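Beta-lactamase (Klebsiella pneumoniae, PDB 6M5Q) probably hydrolyses beta-lactam antibiotics to substituted beta-amino acids, as a class C beta-lactamase. Local coordinates at residues N316-K321 with A333-K338. The protein carries 1 engineered substitution. Residues are numbered along the deposited sequence; the frame is centred on the assembly and turned at random.
With IM2 ((5R)-5-[(1S,2R)-1-formyl-2-hydroxypropyl]-3-[(2-{[(E)-iminomethyl]amino}ethyl)sulfanyl]-4,5-dihydro-1H-pyrrole-2-carbox ylic acid), chain B.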
# COMPACT_ATOMS: atom_id res chain seq x y z
N ASN A 316 16.27 8.79 -7.43
CA ASN A 316 15.70 9.95 -8.11
C ASN A 316 14.33 9.63 -8.70
O ASN A 316 14.08 9.81 -9.89
CB ASN A 316 16.65 10.45 -9.20
CG ASN A 316 17.90 11.05 -8.63
OD1 ASN A 316 17.88 11.65 -7.55
ND2 ASN A 316 19.01 10.89 -9.33
N VAL A 317 13.42 9.21 -7.83
CA VAL A 317 12.08 8.82 -8.25
C VAL A 317 11.08 9.22 -7.19
O VAL A 317 11.42 9.37 -6.01
CB VAL A 317 11.95 7.30 -8.51
CG1 VAL A 317 12.70 6.89 -9.80
CG2 VAL A 317 12.44 6.50 -7.32
N TRP A 318 9.83 9.37 -7.64
CA TRP A 318 8.66 9.56 -6.79
C TRP A 318 7.98 8.20 -6.70
O TRP A 318 7.49 7.69 -7.70
CB TRP A 318 7.74 10.57 -7.47
CG TRP A 318 6.39 10.77 -6.87
CD1 TRP A 318 5.28 9.97 -7.03
CD2 TRP A 318 5.96 11.91 -6.11
NE1 TRP A 318 4.21 10.52 -6.37
CE2 TRP A 318 4.59 11.71 -5.80
CE3 TRP A 318 6.59 13.07 -5.65
CZ2 TRP A 318 3.86 12.63 -5.06
CZ3 TRP A 318 5.86 13.97 -4.90
CH2 TRP A 318 4.51 13.75 -4.62
N ILE A 319 8.00 7.59 -5.51
CA ILE A 319 7.40 6.26 -5.29
C ILE A 319 6.10 6.47 -4.55
O ILE A 319 6.06 7.23 -3.58
CB ILE A 319 8.36 5.35 -4.50
CG1 ILE A 319 9.69 5.23 -5.24
CG2 ILE A 319 7.72 3.98 -4.33
CD1 ILE A 319 10.73 4.42 -4.50
N ASN A 320 5.02 5.81 -4.98
CA ASN A 320 3.74 6.11 -4.34
C ASN A 320 2.78 4.94 -4.45
O ASN A 320 2.97 3.99 -5.22
CB ASN A 320 3.13 7.46 -4.86
CG ASN A 320 2.62 7.40 -6.31
OD1 ASN A 320 2.86 6.43 -7.08
ND2 ASN A 320 1.93 8.44 -6.69
N LYS A 321 1.72 5.03 -3.64
CA LYS A 321 0.64 4.05 -3.68
C LYS A 321 -0.60 4.70 -3.10
O LYS A 321 -0.54 5.32 -2.04
CB LYS A 321 1.03 2.82 -2.86
CG LYS A 321 -0.00 1.68 -2.93
CD LYS A 321 0.17 0.93 -4.20
CE LYS A 321 -1.04 0.06 -4.48
NZ LYS A 321 -2.12 0.84 -5.08
N ALA A 333 3.39 8.83 -0.56
CA ALA A 333 4.39 9.15 -1.58
C ALA A 333 5.70 9.46 -0.87
O ALA A 333 5.70 10.09 0.20
CB ALA A 333 4.00 10.35 -2.43
N PHE A 334 6.81 9.04 -1.47
CA PHE A 334 8.12 9.37 -0.93
C PHE A 334 9.15 9.45 -2.05
O PHE A 334 9.00 8.84 -3.11
CB PHE A 334 8.54 8.42 0.20
CG PHE A 334 8.67 6.96 -0.22
CD1 PHE A 334 7.56 6.12 -0.24
CD2 PHE A 334 9.93 6.41 -0.52
CE1 PHE A 334 7.70 4.77 -0.59
CE2 PHE A 334 10.06 5.05 -0.86
CZ PHE A 334 8.93 4.24 -0.88
N VAL A 335 10.19 10.23 -1.79
CA VAL A 335 11.27 10.50 -2.75
C VAL A 335 12.58 10.14 -2.06
O VAL A 335 13.09 10.93 -1.24
CB VAL A 335 11.25 11.97 -3.22
CG1 VAL A 335 12.38 12.25 -4.24
CG2 VAL A 335 9.90 12.35 -3.82
N PRO A 336 13.14 8.98 -2.33
CA PRO A 336 14.33 8.58 -1.57
C PRO A 336 15.49 9.57 -1.69
O PRO A 336 16.18 9.82 -0.70
CB PRO A 336 14.65 7.19 -2.14
CG PRO A 336 13.31 6.68 -2.61
CD PRO A 336 12.61 7.89 -3.17
N ALA A 337 15.69 10.16 -2.87
CA ALA A 337 16.79 11.10 -3.05
C ALA A 337 16.68 12.29 -2.12
O ALA A 337 17.69 12.93 -1.81
CB ALA A 337 16.82 11.59 -4.50
N LYS A 338 15.47 12.64 -1.73
CA LYS A 338 15.24 13.78 -0.85
C LYS A 338 14.96 13.36 0.59
O LYS A 338 14.71 14.24 1.42
CB LYS A 338 14.10 14.65 -1.41
CG LYS A 338 14.30 15.22 -2.80
CD LYS A 338 15.55 16.07 -2.86
CE LYS A 338 15.71 16.68 -4.24
NZ LYS A 338 17.09 17.22 -4.47
C7 IM2 B . -7.38 -0.63 -3.52
C2 IM2 B . -7.24 0.09 -6.72
C6 IM2 B . -8.67 -1.28 -4.12
C5 IM2 B . -8.55 -1.48 -5.54
C3 IM2 B . -6.44 -1.14 -6.41
O7 IM2 B . -7.43 0.46 -3.05
C61 IM2 B . -8.91 -2.66 -3.44
O62 IM2 B . -10.12 -3.17 -3.92
C62 IM2 B . -8.95 -2.50 -1.94
N4 IM2 B . -7.16 -2.11 -5.88
C31 IM2 B . -4.93 -1.17 -6.41
O31 IM2 B . -4.33 -0.10 -6.17
O32 IM2 B . -4.34 -2.25 -6.68
S21 IM2 B . -6.96 0.70 -8.41
C22 IM2 B . -5.25 1.30 -8.75
C23 IM2 B . -4.66 2.44 -7.90
N24 IM2 B . -3.52 3.09 -8.57
C25 IM2 B . -2.21 3.53 -8.04
N26 IM2 B . -1.71 3.47 -6.86
C1 IM2 B . -8.56 -0.15 -6.37
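Ile319 and Phe334 form the tight centre of this antiparallel pairing. Their backbones exchange two hydrogen bonds, Ile319 N to Phe334 O and Phe334 N to Ile319 O, each 2.9 Å long. Both side chains lie on the same side of the sheet. Phe334 CG is set between the backbone N and the carbonyl carbon (chi1 62°), which turns the ring across the strands toward Ile319. There Ile319 CB makes a CH-pi contact, 4.0 Å from the centroid of the Phe334 ring. It lies over the face but is offset toward the rim, and the branches reach out past the ring's edge: Ile319 CG2 comes within 3.7 Å of Phe334 CZ, while CD1 passes CE2 and runs on to Pro336 CG. Trp279 meets Phe334 edge-to-face, and helix 234-244 packs against it.

The paired strands, 317-325 and 328-335, make a beta hairpin inside the large antiparallel sheet of the class C beta-lactamase fold. Strand 317-325 runs on to the bound ligand: one residue past Asn320, Lys321 NZ donates a hydrogen bond of 2.6 Å to O31, a carboxylate oxygen of IM2. IM2 is also hydrogen-bonded by Thr322 OG1 and Ser324 N.

Across the sheet from Phe334, the methyl of Ala333 packs obliquely against the Trp318 indole, with CB 3.5 Å from CZ2. At the benzo side of the same ring, Val335 CG2 comes to CE3.

Toward the hairpin's open end the regular bonding stops. Strand 328-335 gives way to a 3-10 turn at Pro336, and the buried Val317 O finds no hydrogen-bond donor; a CA-H...O contact from Val335 CA, at 3.5 Å, approaches it instead. Farther out, at the solvent-exposed Asn316, little remains but OD1 against the methyl of Ala337.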